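ICChI, a glycosylated chitinase (Ipomoea carnea, PDB 6IDN) hydrolyses chitin as a TIM-barrel chitinase of glycosyl hydrolase family 18 and also has lysozyme activity. Local coordinates at residues Lys58-Ser61 / Ser62-Ser65; Tyr134-Leu137 / Ala138-Trp142; Tyr184-Pro187 / Arg188-Tyr191. All coordinates share one frame; numbering follows the deposited sequence.

How the contacts relate
The three contacts come in series along one chain, all within a single family 18 TIM-barrel fold. Contact 1 takes in the N-terminal part of helix 60-69, which precedes strand 73-80. Contact 2 covers the first turns of helix 134-148, between strands 121-126 and 153-156. Contact 3 is in the loop between strand 178-182 and helix 196-206. The strands named here belong to one sheet. Centres of contacts 1 and 2 are about 26 Å apart, of 2 and 3 about 29 Å, and of 1 and 3 about 36 Å, on opposite sides of the chain's centre. None touches another. They belong to separate parts of one barrel, two on its helices and one in a disulfide-held loop, each packed locally.

Contact 1: residues Lys58-Ser61 / Ser62-Ser65; sequences KFLS and SEIS
Leu60 and Ile64 form the tight part of this contact, which spans the N-terminal part of helix 60-69 and the residues just before it. These are i to i+4 contacts on a helix of the TIM barrel. Ile64 N donates to Leu60 O at 2.8 Å, nearly along the C=O axis. Ile64 also lays its CG1 branch against that carbonyl, with CG1 3.3 Å from Leu60 O. Its first torsion explains this: CG1 is anti to the carbonyl carbon (chi1 -64°), which leaves it beside the backbone N. The CD1 methyl of Ile64 then reaches CB of Leu60 at 4.2 Å. The next helical bond runs from Ser65 N to Ser61 O, 2.8 Å.

The Phe59 side is looser and more open to solvent. Ser62 N makes a hydrogen bond to Phe59 O at 3.3 Å, and the donor lies above the carbonyl plane. Phe59 and Glu63 make a slight contact. OE2 of Glu63 lies at the edge of the Phe59 ring, 3.6 Å from CE2. The other carboxylate oxygen, OE1, accepts a hydrogen bond from Arg17 N. Ser61 OG is hydrogen-bonded to Glu117 N. Leu60 packs on loop residues Leu46 and Leu114. Ile64 touches Leu119 and also Leu16 of helix 16-21, which Glu63 touches too.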
ATOM      1  N   LYS A  58     -17.826  -1.619  11.213  1.00 38.65           N
ATOM      2  CA  LYS A  58     -18.198  -0.219  11.056  1.00 37.69           C
ATOM      3  C   LYS A  58     -17.596   0.661  12.144  1.00 41.92           C
ATOM      4  O   LYS A  58     -17.422   1.864  11.926  1.00 36.93           O
ATOM      5  CB  LYS A  58     -19.721  -0.085  11.032  1.00 41.40           C
ATOM      6  CG  LYS A  58     -20.346  -0.528   9.715  1.00 40.04           C
ATOM      7  CD  LYS A  58     -21.732   0.071   9.535  1.00 44.06           C
ATOM      8  CE  LYS A  58     -22.537  -0.720   8.535  1.00 52.82           C
ATOM      9  NZ  LYS A  58     -22.058  -0.455   7.159  1.00 46.26           N
ATOM     10  N   PHE A  59     -17.246   0.082  13.294  1.00 39.75           N
ATOM     11  CA  PHE A  59     -16.582   0.837  14.350  1.00 42.84           C
ATOM     12  C   PHE A  59     -15.278   1.468  13.882  1.00 38.24           C
ATOM     13  O   PHE A  59     -14.803   2.425  14.507  1.00 39.57           O
ATOM     14  CB  PHE A  59     -16.304  -0.073  15.556  1.00 47.75           C
ATOM     15  CG  PHE A  59     -15.139  -1.013  15.354  1.00 40.80           C
ATOM     16  CD1 PHE A  59     -15.327  -2.251  14.762  1.00 40.86           C
ATOM     17  CD2 PHE A  59     -13.861  -0.658  15.760  1.00 40.57           C
ATOM     18  CE1 PHE A  59     -14.262  -3.110  14.569  1.00 39.65           C
ATOM     19  CE2 PHE A  59     -12.789  -1.510  15.563  1.00 39.17           C
ATOM     20  CZ  PHE A  59     -12.990  -2.740  14.969  1.00 38.34           C
ATOM     21  N   LEU A  60     -14.673   0.945  12.816  1.00 34.84           N
ATOM     22  CA  LEU A  60     -13.372   1.454  12.396  1.00 32.25           C
ATOM     23  C   LEU A  60     -13.448   2.902  11.936  1.00 31.87           C
ATOM     24  O   LEU A  60     -12.432   3.604  11.961  1.00 29.80           O
ATOM     25  CB  LEU A  60     -12.798   0.575  11.283  1.00 32.21           C
ATOM     26  CG  LEU A  60     -12.079  -0.684  11.774  1.00 40.16           C
ATOM     27  CD1 LEU A  60     -11.669  -1.550  10.590  1.00 37.51           C
ATOM     28  CD2 LEU A  60     -10.861  -0.323  12.627  1.00 36.49           C
ATOM     29  N   SER A  61     -14.633   3.351  11.521  1.00 33.41           N
ATOM     30  CA  SER A  61     -14.840   4.739  11.118  1.00 31.31           C
ATOM     31  C   SER A  61     -14.244   5.712  12.131  1.00 34.36           C
ATOM     32  O   SER A  61     -13.532   6.654  11.765  1.00 31.67           O
ATOM     33  CB  SER A  61     -16.340   4.989  10.945  1.00 35.19           C
ATOM     34  OG  SER A  61     -16.596   6.063  10.064  1.00 50.94           O
ATOM     35  N   SER A  62     -14.532   5.503  13.417  1.00 36.08           N
ATOM     36  CA  SER A  62     -14.053   6.434  14.430  1.00 35.75           C
ATOM     37  C   SER A  62     -12.533   6.412  14.533  1.00 35.60           C
ATOM     38  O   SER A  62     -11.910   7.451  14.785  1.00 34.80           O
ATOM     39  CB  SER A  62     -14.684   6.108  15.786  1.00 38.68           C
ATOM     40  OG  SER A  62     -16.075   6.405  15.789  1.00 59.76           O
ATOM     41  N   GLU A  63     -11.919   5.242  14.343  1.00 32.91           N
ATOM     42  CA  GLU A  63     -10.466   5.150  14.426  1.00 31.71           C
ATOM     43  C   GLU A  63      -9.809   5.717  13.171  1.00 29.42           C
ATOM     44  O   GLU A  63      -8.758   6.366  13.257  1.00 29.80           O
ATOM     45  CB  GLU A  63     -10.049   3.695  14.668  1.00 32.33           C
ATOM     46  CG  GLU A  63     -10.738   3.093  15.899  1.00 34.40           C
ATOM     47  CD  GLU A  63     -10.152   1.773  16.378  1.00 40.08           C
ATOM     48  OE1 GLU A  63      -9.016   1.435  15.994  1.00 36.55           O
ATOM     49  OE2 GLU A  63     -10.836   1.080  17.167  1.00 37.34           O
ATOM     50  N   ILE A  64     -10.419   5.496  12.005  1.00 28.90           N
ATOM     51  CA  ILE A  64      -9.947   6.136  10.777  1.00 31.75           C
ATOM     52  C   ILE A  64     -10.017   7.651  10.930  1.00 35.18           C
ATOM     53  O   ILE A  64      -9.057   8.374  10.636  1.00 28.04           O
ATOM     54  CB  ILE A  64     -10.771   5.650   9.569  1.00 27.06           C
ATOM     55  CG1 ILE A  64     -10.569   4.146   9.336  1.00 25.57           C
ATOM     56  CG2 ILE A  64     -10.408   6.429   8.297  1.00 31.36           C
ATOM     57  CD1 ILE A  64     -11.647   3.514   8.450  1.00 25.12           C
ATOM     58  N   SER A  65     -11.157   8.156  11.405  1.00 29.42           N
ATOM     59  CA  SER A  65     -11.284   9.594  11.607  1.00 31.01           C
ATOM     60  C   SER A  65     -10.210  10.109  12.555  1.00 32.01           C
ATOM     61  O   SER A  65      -9.640  11.185  12.339  1.00 33.45           O
ATOM     62  CB  SER A  65     -12.674   9.924  12.143  1.00 33.25           C
ATOM     63  OG  SER A  65     -12.910  11.317  12.084  1.00 51.55           O
TER

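Contact 2: residues Tyr134-Leu137 / Ala138-Trp142; sequences YDTL and AEQLW
Helix 134-148 is the crossover helix of a beta-alpha-beta unit in the TIM barrel, and Leu137 meets Leu141 on its buried side. Strand 121-126, which enters the unit, lies in a DGIDFDIE sequence that matches the DxxDxDxE signature of family 18. Strand 153-156 leaves it. Leu137 and Leu141 run alongside each other one helical turn apart, with CG of Leu137 4.2 Å from CD1 of Leu141. Leu137 packs on Phe124, and Leu141 on Ile122 and Leu154. The pair thus packs the helix against strands 121-126 and 153-156, with Leu137 also touching Ala97 of helix 90-103.

A second pair, Thr136 and Gln140, is on the flank facing helix 90-103. Here the Thr136 CG2 methyl is 4.1 Å from Gln140 CG. The first torsion of Gln140 (chi1 -63°) sets CG beside its backbone N, 3.2 Å from Thr136 O. Regular helical bonds hold the turn, among them Gln140 N to Thr136 O at 2.8 Å and Leu141 N to Leu137 O at 2.9 Å. Asp135 and Glu139 are on a partly exposed face. Their carboxylates stay apart, OD2 of Asp135 being 5.6 Å from OE1 of Glu139. The Glu139 chain instead lies on the backbone carbonyl of Asp135, CG 3.3 Å from Asp135 O.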
ATOM      1  N   TYR A 134      -5.588  -2.752 -14.774  1.00 14.59           N
ATOM      2  CA  TYR A 134      -5.303  -1.950 -13.585  1.00 14.49           C
ATOM      3  C   TYR A 134      -4.954  -0.513 -13.957  1.00 14.38           C
ATOM      4  O   TYR A 134      -5.171   0.410 -13.149  1.00 16.23           O
ATOM      5  CB  TYR A 134      -4.179  -2.609 -12.773  1.00 14.33           C
ATOM      6  CG  TYR A 134      -4.682  -3.841 -12.055  1.00 13.58           C
ATOM      7  CD1 TYR A 134      -5.586  -3.720 -11.013  1.00 15.84           C
ATOM      8  CD2 TYR A 134      -4.276  -5.114 -12.437  1.00 15.60           C
ATOM      9  CE1 TYR A 134      -6.077  -4.841 -10.355  1.00 15.88           C
ATOM     10  CE2 TYR A 134      -4.770  -6.243 -11.786  1.00 16.29           C
ATOM     11  CZ  TYR A 134      -5.658  -6.100 -10.747  1.00 17.03           C
ATOM     12  OH  TYR A 134      -6.143  -7.215 -10.104  1.00 18.63           O
ATOM     13  N   ASP A 135      -4.417  -0.294 -15.165  1.00 15.02           N
ATOM     14  CA  ASP A 135      -4.269   1.075 -15.654  1.00 15.23           C
ATOM     15  C   ASP A 135      -5.624   1.768 -15.761  1.00 14.99           C
ATOM     16  O   ASP A 135      -5.772   2.930 -15.358  1.00 15.28           O
ATOM     17  CB  ASP A 135      -3.521   1.112 -17.003  1.00 16.17           C
ATOM     18  CG  ASP A 135      -4.065   0.155 -18.072  1.00 19.38           C
ATOM     19  OD1 ASP A 135      -4.887  -0.741 -17.797  1.00 18.22           O
ATOM     20  OD2 ASP A 135      -3.606   0.297 -19.240  1.00 21.09           O
ATOM     21  N   THR A 136      -6.627   1.068 -16.295  1.00 15.23           N
ATOM     22  CA  THR A 136      -7.970   1.633 -16.413  1.00 13.01           C
ATOM     23  C   THR A 136      -8.587   1.868 -15.034  1.00 14.17           C
ATOM     24  O   THR A 136      -9.214   2.909 -14.798  1.00 14.95           O
ATOM     25  CB  THR A 136      -8.841   0.699 -17.273  1.00 12.86           C
ATOM     26  OG1 THR A 136      -8.190   0.474 -18.543  1.00 24.22           O
ATOM     27  CG2 THR A 136     -10.225   1.283 -17.523  1.00 14.70           C
ATOM     28  N   LEU A 137      -8.379   0.938 -14.091  1.00 13.24           N
ATOM     29  CA  LEU A 137      -8.892   1.141 -12.735  1.00 13.86           C
ATOM     30  C   LEU A 137      -8.310   2.409 -12.118  1.00 15.09           C
ATOM     31  O   LEU A 137      -9.047   3.209 -11.523  1.00 14.11           O
ATOM     32  CB  LEU A 137      -8.597  -0.092 -11.856  1.00 13.56           C
ATOM     33  CG  LEU A 137      -9.001  -0.020 -10.377  1.00 15.68           C
ATOM     34  CD1 LEU A 137     -10.507   0.276 -10.243  1.00 15.23           C
ATOM     35  CD2 LEU A 137      -8.621  -1.298  -9.650  1.00 14.21           C
ATOM     36  N   ALA A 138      -6.994   2.624 -12.266  1.00 12.94           N
ATOM     37  CA  ALA A 138      -6.388   3.839 -11.726  1.00 13.80           C
ATOM     38  C   ALA A 138      -6.972   5.077 -12.391  1.00 13.39           C
ATOM     39  O   ALA A 138      -7.246   6.082 -11.719  1.00 15.38           O
ATOM     40  CB  ALA A 138      -4.868   3.806 -11.901  1.00 16.84           C
ATOM     41  N   GLU A 139      -7.154   5.024 -13.717  1.00 13.63           N
ATOM     42  CA  GLU A 139      -7.706   6.164 -14.442  1.00 13.34           C
ATOM     43  C   GLU A 139      -9.141   6.445 -14.009  1.00 15.60           C
ATOM     44  O   GLU A 139      -9.542   7.604 -13.857  1.00 17.19           O
ATOM     45  CB  GLU A 139      -7.619   5.882 -15.953  1.00 13.72           C
ATOM     46  CG  GLU A 139      -6.168   6.037 -16.515  1.00 15.87           C
ATOM     47  CD  GLU A 139      -6.004   5.546 -17.946  1.00 18.92           C
ATOM     48  OE1 GLU A 139      -6.880   4.799 -18.433  1.00 21.71           O
ATOM     49  OE2 GLU A 139      -5.007   5.922 -18.606  1.00 20.28           O
ATOM     50  N   GLN A 140      -9.939   5.396 -13.797  1.00 15.03           N
ATOM     51  CA  GLN A 140     -11.321   5.638 -13.402  1.00 14.53           C
ATOM     52  C   GLN A 140     -11.426   6.157 -11.974  1.00 13.96           C
ATOM     53  O   GLN A 140     -12.308   6.977 -11.691  1.00 16.50           O
ATOM     54  CB  GLN A 140     -12.143   4.360 -13.577  1.00 16.43           C
ATOM     55  CG  GLN A 140     -12.237   3.889 -15.027  1.00 17.18           C
ATOM     56  CD  GLN A 140     -13.158   4.733 -15.909  1.00 19.15           C
ATOM     57  OE1 GLN A 140     -13.219   4.524 -17.116  1.00 26.21           O
ATOM     58  NE2 GLN A 140     -13.871   5.680 -15.318  1.00 20.47           N
ATOM     59  N   LEU A 141     -10.543   5.706 -11.078  1.00 13.52           N
ATOM     60  CA  LEU A 141     -10.490   6.301  -9.736  1.00 14.45           C
ATOM     61  C   LEU A 141     -10.068   7.767  -9.790  1.00 18.02           C
ATOM     62  O   LEU A 141     -10.596   8.603  -9.044  1.00 16.92           O
ATOM     63  CB  LEU A 141      -9.519   5.517  -8.858  1.00 13.04           C
ATOM     64  CG  LEU A 141     -10.034   4.153  -8.408  1.00 14.51           C
ATOM     65  CD1 LEU A 141      -8.895   3.315  -7.836  1.00 14.80           C
ATOM     66  CD2 LEU A 141     -11.134   4.293  -7.376  1.00 16.14           C
ATOM     67  N   TRP A 142      -9.097   8.097 -10.641  1.00 14.21           N
ATOM     68  CA  TRP A 142      -8.666   9.487 -10.789  1.00 11.66           C
ATOM     69  C   TRP A 142      -9.832  10.363 -11.220  1.00 14.75           C
ATOM     70  O   TRP A 142     -10.025  11.463 -10.691  1.00 15.86           O
ATOM     71  CB  TRP A 142      -7.520   9.534 -11.807  1.00 15.14           C
ATOM     72  CG  TRP A 142      -6.841  10.863 -12.077  1.00 14.49           C
ATOM     73  CD1 TRP A 142      -5.671  11.320 -11.526  1.00 17.35           C
ATOM     74  CD2 TRP A 142      -7.236  11.852 -13.041  1.00 14.04           C
ATOM     75  NE1 TRP A 142      -5.348  12.550 -12.049  1.00 17.36           N
ATOM     76  CE2 TRP A 142      -6.296  12.901 -12.978  1.00 16.13           C
ATOM     77  CE3 TRP A 142      -8.321  11.975 -13.919  1.00 17.19           C
ATOM     78  CZ2 TRP A 142      -6.388  14.032 -13.785  1.00 18.39           C
ATOM     79  CZ3 TRP A 142      -8.404  13.097 -14.723  1.00 20.20           C
ATOM     80  CH2 TRP A 142      -7.455  14.114 -14.643  1.00 18.67           C
TER

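Contact 3: residues Tyr184-Pro187 / Arg188-Tyr191; sequences YNNP and RCHY
Pro187 lies over one face of the His190 ring, its CA making a CH-pi contact 3.6 Å from the centroid and 18° off the normal. Pro187 N and Asn186 O lie over the same face. The carbonyl carbon C of Asn185 is in plane at the ring edge. These residues belong to a TIM-barrel loop after strand 178-182, where residues 186-189 form a beta turn with an Asx turn inside it.

In the beta turn, Cys189 N donates to Asn186 O at 3.0 Å. The same oxygen also takes His190 N at 3.0 Å, so two donors grip it. In the Asx turn, Arg188 N donates to Asn186 OD1 at 3.0 Å from above the carbonyl plane. CG of Asn186 is turned away from its own N (chi1 -168°), which swings the amide over to Arg188. Asn186 OD1 also lies against the base of the Arg188 chain, 3.2 Å from CB.

His190 closes the loop from the other end. Its ND1 accepts from Asn186 N at 3.0 Å, with the donor tilted 24° out of the ring plane. The loop is fixed from outside by the Cys189-Cys160 disulfide. Glu161 OE1 binds both Arg188 NH1, as a salt bridge, and Asn186 ND2. Tyr184 packs on Met254 and Trp256 of strand 250-256. A water bridges the backbone, donating to Pro187 O and to His190 O, each at 2.8 Å.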
ATOM      1  N   TYR A 184      12.114  -7.061  -1.135  1.00 15.86           N
ATOM      2  CA  TYR A 184      12.130  -8.255  -0.300  1.00 17.03           C
ATOM      3  C   TYR A 184      11.468  -9.380  -1.064  1.00 16.66           C
ATOM      4  O   TYR A 184      10.698  -9.153  -2.002  1.00 18.46           O
ATOM      5  CB  TYR A 184      11.450  -8.063   1.071  1.00 18.59           C
ATOM      6  CG  TYR A 184      10.051  -7.448   1.103  1.00 16.03           C
ATOM      7  CD1 TYR A 184       9.878  -6.064   1.113  1.00 18.15           C
ATOM      8  CD2 TYR A 184       8.913  -8.248   1.162  1.00 18.88           C
ATOM      9  CE1 TYR A 184       8.615  -5.487   1.172  1.00 16.35           C
ATOM     10  CE2 TYR A 184       7.645  -7.682   1.215  1.00 21.27           C
ATOM     11  CZ  TYR A 184       7.499  -6.300   1.210  1.00 18.37           C
ATOM     12  OH  TYR A 184       6.241  -5.723   1.268  1.00 19.69           O
ATOM     13  N   ASN A 185      11.807 -10.594  -0.653  1.00 18.41           N
ATOM     14  CA  ASN A 185      11.359 -11.828  -1.301  1.00 22.42           C
ATOM     15  C   ASN A 185      11.780 -11.901  -2.764  1.00 23.68           C
ATOM     16  O   ASN A 185      11.151 -12.616  -3.553  1.00 27.57           O
ATOM     17  CB  ASN A 185       9.840 -12.009  -1.176  1.00 23.14           C
ATOM     18  CG  ASN A 185       9.401 -12.199   0.260  1.00 26.69           C
ATOM     19  OD1 ASN A 185      10.173 -12.674   1.083  1.00 28.34           O
ATOM     20  ND2 ASN A 185       8.153 -11.834   0.563  1.00 32.32           N
ATOM     21  N   ASN A 186      12.836 -11.186  -3.154  1.00 22.53           N
ATOM     22  CA  ASN A 186      13.423 -11.352  -4.484  1.00 23.50           C
ATOM     23  C   ASN A 186      14.919 -11.129  -4.393  1.00 21.06           C
ATOM     24  O   ASN A 186      15.402  -9.997  -4.514  1.00 19.53           O
ATOM     25  CB  ASN A 186      12.811 -10.413  -5.521  1.00 21.57           C
ATOM     26  CG  ASN A 186      13.222 -10.790  -6.932  1.00 29.64           C
ATOM     27  OD1 ASN A 186      14.206 -11.504  -7.123  1.00 30.48           O
ATOM     28  ND2 ASN A 186      12.479 -10.309  -7.926  1.00 31.51           N
ATOM     29  N   PRO A 187      15.696 -12.199  -4.212  1.00 23.97           N
ATOM     30  CA  PRO A 187      17.157 -12.051  -4.081  1.00 22.80           C
ATOM     31  C   PRO A 187      17.843 -11.466  -5.310  1.00 22.90           C
ATOM     32  O   PRO A 187      19.034 -11.152  -5.237  1.00 24.55           O
ATOM     33  CB  PRO A 187      17.632 -13.486  -3.818  1.00 25.30           C
ATOM     34  CG  PRO A 187      16.428 -14.171  -3.217  1.00 31.21           C
ATOM     35  CD  PRO A 187      15.253 -13.576  -3.934  1.00 24.64           C
ATOM     36  N   ARG A 188      17.136 -11.298  -6.426  1.00 23.47           N
ATOM     37  CA  ARG A 188      17.753 -10.660  -7.580  1.00 25.74           C
ATOM     38  C   ARG A 188      17.969  -9.166  -7.352  1.00 22.64           C
ATOM     39  O   ARG A 188      18.895  -8.579  -7.925  1.00 24.08           O
ATOM     40  CB  ARG A 188      16.894 -10.912  -8.824  1.00 26.74           C
ATOM     41  CG  ARG A 188      16.759 -12.398  -9.179  1.00 37.45           C
ATOM     42  CD  ARG A 188      15.690 -12.634 -10.248  1.00 45.11           C
ATOM     43  NE  ARG A 188      15.351 -14.054 -10.358  1.00 40.69           N
ATOM     44  CZ  ARG A 188      14.145 -14.515 -10.682  1.00 43.89           C
ATOM     45  NH1 ARG A 188      13.151 -13.666 -10.939  1.00 37.91           N
ATOM     46  NH2 ARG A 188      13.935 -15.828 -10.749  1.00 51.11           N
ATOM     47  N   CYS A 189      17.146  -8.530  -6.517  1.00 19.79           N
ATOM     48  CA  CYS A 189      17.264  -7.094  -6.315  1.00 15.49           C
ATOM     49  C   CYS A 189      17.248  -6.629  -4.861  1.00 19.43           C
ATOM     50  O   CYS A 189      17.496  -5.445  -4.631  1.00 19.05           O
ATOM     51  CB  CYS A 189      16.155  -6.338  -7.076  1.00 21.15           C
ATOM     52  SG  CYS A 189      14.504  -7.148  -7.109  1.00 21.89           S
ATOM     53  N   HIS A 190      16.959  -7.490  -3.882  1.00 17.41           N
ATOM     54  CA  HIS A 190      16.833  -7.004  -2.513  1.00 16.17           C
ATOM     55  C   HIS A 190      18.198  -7.044  -1.820  1.00 18.29           C
ATOM     56  O   HIS A 190      19.211  -7.437  -2.409  1.00 17.59           O
ATOM     57  CB  HIS A 190      15.729  -7.757  -1.748  1.00 16.29           C
ATOM     58  CG  HIS A 190      16.023  -9.191  -1.416  1.00 18.97           C
ATOM     59  ND1 HIS A 190      15.040 -10.155  -1.472  1.00 16.92           N
ATOM     60  CD2 HIS A 190      17.132  -9.815  -0.944  1.00 16.25           C
ATOM     61  CE1 HIS A 190      15.541 -11.318  -1.091  1.00 22.16           C
ATOM     62  NE2 HIS A 190      16.810 -11.139  -0.766  1.00 18.99           N
ATOM     63  N   TYR A 191      18.249  -6.551  -0.582  1.00 15.27           N
ATOM     64  CA  TYR A 191      19.517  -6.508   0.142  1.00 16.97           C
ATOM     65  C   TYR A 191      19.995  -7.924   0.427  1.00 14.51           C
ATOM     66  O   TYR A 191      19.295  -8.712   1.074  1.00 16.69           O
ATOM     67  CB  TYR A 191      19.362  -5.715   1.444  1.00 13.80           C
ATOM     68  CG  TYR A 191      20.667  -5.427   2.162  1.00 13.83           C
ATOM     69  CD1 TYR A 191      21.317  -6.417   2.883  1.00 16.08           C
ATOM     70  CD2 TYR A 191      21.240  -4.150   2.128  1.00 14.63           C
ATOM     71  CE1 TYR A 191      22.519  -6.165   3.529  1.00 17.91           C
ATOM     72  CE2 TYR A 191      22.434  -3.888   2.793  1.00 17.99           C
ATOM     73  CZ  TYR A 191      23.064  -4.897   3.483  1.00 19.50           C
ATOM     74  OH  TYR A 191      24.255  -4.666   4.147  1.00 18.95           O
TER
HETATM   75  O   HOH W   1      20.437  -8.902  -4.391  1.00 16.28           O